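Local coordinates for protein putative LacI-family transcriptional regulator (Bacteroides fragilis, PDB 3GBV) that is a putative LacI-family transcriptional regulator whose periplasmic-binding-protein-like domain probably binds a small effector and so controls DNA binding, at residues I250-P254 and E255-F259; E274-C277 and T278-M281. All coordinates share one frame; numbering follows the deposited sequence.

Interaction 1 of 2, residues I250-P254 and E255-F259; sequences IAQQP and ELQGF
Gln253 and Pro254 hand their carbonyl oxygens to Gln257 and Gly258, whose N-H groups close the first turn of the helix that begins here. The amide N of Gln257 donates to Gln253 O at 3.2 Å with an N-H...O angle of 147°, and Gly258 N reaches Pro254 O at 3.1 Å, somewhat straighter at 157°. Gln253 occupies the N-cap position. Its backbone is in the left-handed region, where the chain turns from the strand into the helix, and Pro254 follows in the first turn, where its missing N-H costs no helical bond. This turn is one of the crossovers between the two subdomains of the periplasmic-binding-protein fold: strand 246-251 belongs to the mixed sheet of one, while helix 254-270 packs in the other.

Van der Waals contacts of side chains surround these bonds. The side chains of Gln253 and Leu256 run alongside each other in the same direction, with Gln253 OE1 3.3 Å from the methyl Leu256 CD2. The other amide atom of Gln253, NE2, is held by Asp284, at the start of strand 284-286 of the mixed sheet. Glu255 is bent at chi2, laying its carboxylate beside the proline ring, where Glu255 OE1 is 3.5 Å from Pro254 CD. The aliphatic part of Gln257 also lies against the N-cap carbonyl oxygen, its CG 3.5 Å from Gln253 O, while Pro254 rests against Tyr23 and Asp26 of helix 23-37.

Interaction 2 of 2, residues E274-C277 and T278-M281; sequences EVAC and TNYM
The contact lies at the entry to edge strand 278-280 of the parallel sheet, where the loop after helix 254-270 leads into the strand. Asn279 reaches back over three residues to Ala276: its ND2 donates to the backbone Ala276 O at 3.2 Å, with an N-H...O angle of 150°. The amide comes at the carbonyl from above its plane, 54° out. Asn279 CG stands opposite its own carbonyl carbon and beside the backbone N (chi1 -60°), which turns the amide back along the preceding chain. The same ND2 also donates to Phe112 O of the adjoining strand 111-114, so one nitrogen bridges the incoming loop and the neighbouring strand, and its rotation should be well fixed. Asn279 OD1 is turned to the methyl of Ala276, 4.2 Å from Ala276 CB, in a loose contact.

Between the two residues the backbone of Cys277 takes a helix-like conformation, a kink in an otherwise extended run that brings Ala276 O within range of the asparagine. Cys277 is followed by the exposed Thr278. Backbone hydrogen bonds between Phe112 and both Cys277 and Asn279 dock the chain just before and within the strand. A late strand added parallel to the edge of the first subdomain's sheet is characteristic of the LacI-type periplasmic-binding-protein fold.

From the N terminus, the chain leaves the mixed sheet along strand 246-251, and interaction 1 closes the short turn that starts helix 254-270 in the other subdomain. That helix and the loop after it lead to interaction 2, where strand 278-280 joins the edge of the parallel sheet. The two contacts are in series, neither enclosing nor crossing the other, and their centres lie about 14 Å apart. They meet at the selenomethionine Met281, which packs on the helix start, its CE 3.5 Å from Leu256 CD2 and 3.7 Å from Gln253 O. Beyond it the chain returns to the mixed sheet at strand 284-286, so two crossovers run close together there.

Interaction 1 of 2, residues I250-P254 and E255-F259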
# COMPACT_ATOMS: atom_id res chain seq x y z
N ILE A 250 -8.30 -4.88 -2.56
CA ILE A 250 -7.12 -5.31 -1.85
C ILE A 250 -6.12 -5.78 -2.89
O ILE A 250 -6.44 -6.63 -3.72
CB ILE A 250 -7.45 -6.44 -0.87
CG1 ILE A 250 -8.40 -5.90 0.21
CG2 ILE A 250 -6.16 -7.01 -0.28
CD1 ILE A 250 -9.01 -6.96 1.12
N ALA A 251 -4.92 -5.21 -2.87
CA ALA A 251 -3.90 -5.58 -3.84
C ALA A 251 -2.80 -6.42 -3.20
O ALA A 251 -2.63 -6.41 -1.98
CB ALA A 251 -3.31 -4.32 -4.46
N GLN A 252 -2.05 -7.13 -4.03
CA GLN A 252 -0.98 -7.99 -3.52
C GLN A 252 0.31 -7.88 -4.34
O GLN A 252 1.21 -8.71 -4.21
CB GLN A 252 -1.45 -9.44 -3.51
CG GLN A 252 -1.86 -9.92 -4.88
CD GLN A 252 -2.39 -11.32 -4.86
OE1 GLN A 252 -3.45 -11.59 -5.41
NE2 GLN A 252 -1.66 -12.24 -4.24
N GLN A 253 0.40 -6.85 -5.17
CA GLN A 253 1.57 -6.63 -6.02
C GLN A 253 1.96 -7.85 -6.87
O GLN A 253 2.99 -8.50 -6.62
CB GLN A 253 2.76 -6.19 -5.16
CG GLN A 253 2.61 -4.79 -4.59
CD GLN A 253 3.68 -4.45 -3.59
OE1 GLN A 253 4.87 -4.69 -3.82
NE2 GLN A 253 3.28 -3.87 -2.47
N PRO A 254 1.13 -8.18 -7.87
CA PRO A 254 1.40 -9.32 -8.76
C PRO A 254 2.69 -9.12 -9.56
O PRO A 254 3.43 -10.09 -9.79
CB PRO A 254 0.16 -9.37 -9.64
CG PRO A 254 -0.35 -7.94 -9.64
CD PRO A 254 -0.16 -7.54 -8.20
N GLU A 255 2.96 -7.89 -9.98
CA GLU A 255 4.18 -7.60 -10.74
C GLU A 255 5.41 -8.10 -9.97
O GLU A 255 6.24 -8.82 -10.52
CB GLU A 255 4.33 -6.09 -11.02
CG GLU A 255 3.14 -5.40 -11.67
CD GLU A 255 2.01 -5.05 -10.68
OE1 GLU A 255 2.18 -5.27 -9.45
OE2 GLU A 255 0.95 -4.55 -11.13
N LEU A 256 5.51 -7.69 -8.71
CA LEU A 256 6.63 -8.07 -7.85
C LEU A 256 6.68 -9.58 -7.57
O LEU A 256 7.77 -10.15 -7.42
CB LEU A 256 6.56 -7.32 -6.52
CG LEU A 256 7.74 -7.46 -5.55
CD1 LEU A 256 9.04 -7.03 -6.24
CD2 LEU A 256 7.48 -6.59 -4.32
N GLN A 257 5.53 -10.23 -7.51
CA GLN A 257 5.53 -11.67 -7.26
C GLN A 257 6.18 -12.40 -8.43
O GLN A 257 6.91 -13.37 -8.23
CB GLN A 257 4.10 -12.19 -7.05
CG GLN A 257 3.51 -11.82 -5.71
CD GLN A 257 2.13 -12.40 -5.49
OE1 GLN A 257 1.88 -13.56 -5.79
NE2 GLN A 257 1.23 -11.60 -4.94
N GLY A 258 5.91 -11.94 -9.64
CA GLY A 258 6.49 -12.59 -10.81
C GLY A 258 7.97 -12.28 -10.88
O GLY A 258 8.81 -13.16 -11.12
N PHE A 259 8.30 -11.01 -10.68
CA PHE A 259 9.68 -10.58 -10.71
C PHE A 259 10.49 -11.39 -9.69
O PHE A 259 11.51 -12.00 -10.04
CB PHE A 259 9.77 -9.09 -10.38
CG PHE A 259 11.14 -8.52 -10.55
CD1 PHE A 259 11.58 -8.10 -11.80
CD2 PHE A 259 12.02 -8.45 -9.47
CE1 PHE A 259 12.87 -7.61 -11.98
CE2 PHE A 259 13.31 -7.97 -9.64
CZ PHE A 259 13.74 -7.54 -10.90

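Interaction 2 of 2, residues E274-C277 and T278-M281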
# COMPACT_ATOMS: atom_id res chain seq x y z
N GLU A 274 21.30 -18.36 -0.81
CA GLU A 274 20.32 -18.92 0.11
C GLU A 274 19.05 -18.12 -0.15
O GLU A 274 19.13 -16.93 -0.48
CB GLU A 274 20.79 -18.70 1.55
CG GLU A 274 20.29 -19.72 2.55
CD GLU A 274 20.90 -21.09 2.33
OE1 GLU A 274 22.15 -21.18 2.25
OE2 GLU A 274 20.15 -22.08 2.24
N VAL A 275 17.88 -18.75 -0.04
CA VAL A 275 16.62 -18.04 -0.26
C VAL A 275 15.52 -18.46 0.72
O VAL A 275 15.40 -19.64 1.07
CB VAL A 275 16.10 -18.26 -1.71
CG1 VAL A 275 17.10 -17.71 -2.71
CG2 VAL A 275 15.84 -19.73 -1.97
N ALA A 276 14.72 -17.49 1.17
CA ALA A 276 13.64 -17.76 2.11
C ALA A 276 12.50 -18.50 1.41
O ALA A 276 12.18 -18.20 0.27
CB ALA A 276 13.12 -16.45 2.70
N CYS A 277 11.90 -19.46 2.10
CA CYS A 277 10.82 -20.22 1.51
C CYS A 277 9.52 -19.42 1.46
O CYS A 277 8.86 -19.36 0.43
CB CYS A 277 10.59 -21.52 2.27
SG CYS A 277 9.39 -22.60 1.44
N THR A 278 9.14 -18.80 2.58
CA THR A 278 7.91 -18.03 2.62
C THR A 278 8.12 -16.53 2.46
O THR A 278 8.85 -15.90 3.22
CB THR A 278 7.14 -18.26 3.94
OG1 THR A 278 7.93 -17.80 5.04
CG2 THR A 278 6.84 -19.75 4.11
N ASN A 279 7.47 -15.98 1.44
CA ASN A 279 7.54 -14.56 1.13
C ASN A 279 6.11 -14.04 1.05
O ASN A 279 5.48 -14.05 -0.01
CB ASN A 279 8.27 -14.36 -0.19
CG ASN A 279 9.68 -14.89 -0.14
OD1 ASN A 279 10.60 -14.19 0.28
ND2 ASN A 279 9.85 -16.15 -0.53
N TYR A 280 5.58 -13.63 2.20
CA TYR A 280 4.23 -13.12 2.28
C TYR A 280 4.19 -11.71 1.72
O TYR A 280 4.91 -10.82 2.19
CB TYR A 280 3.74 -13.16 3.73
CG TYR A 280 3.38 -14.55 4.22
CD1 TYR A 280 2.55 -15.38 3.46
CD2 TYR A 280 3.86 -15.03 5.44
CE1 TYR A 280 2.19 -16.65 3.91
CE2 TYR A 280 3.50 -16.30 5.91
CZ TYR A 280 2.67 -17.10 5.14
OH TYR A 280 2.30 -18.34 5.61
N MSE A 281 3.37 -11.51 0.71
CA MSE A 281 3.23 -10.21 0.06
C MSE A 281 2.33 -9.31 0.91
O MSE A 281 1.58 -9.79 1.75
CB MSE A 281 2.63 -10.39 -1.34
CG MSE A 281 3.46 -11.32 -2.22
SE MSE A 281 5.27 -10.54 -2.39
CE MSE A 281 4.99 -8.98 -3.53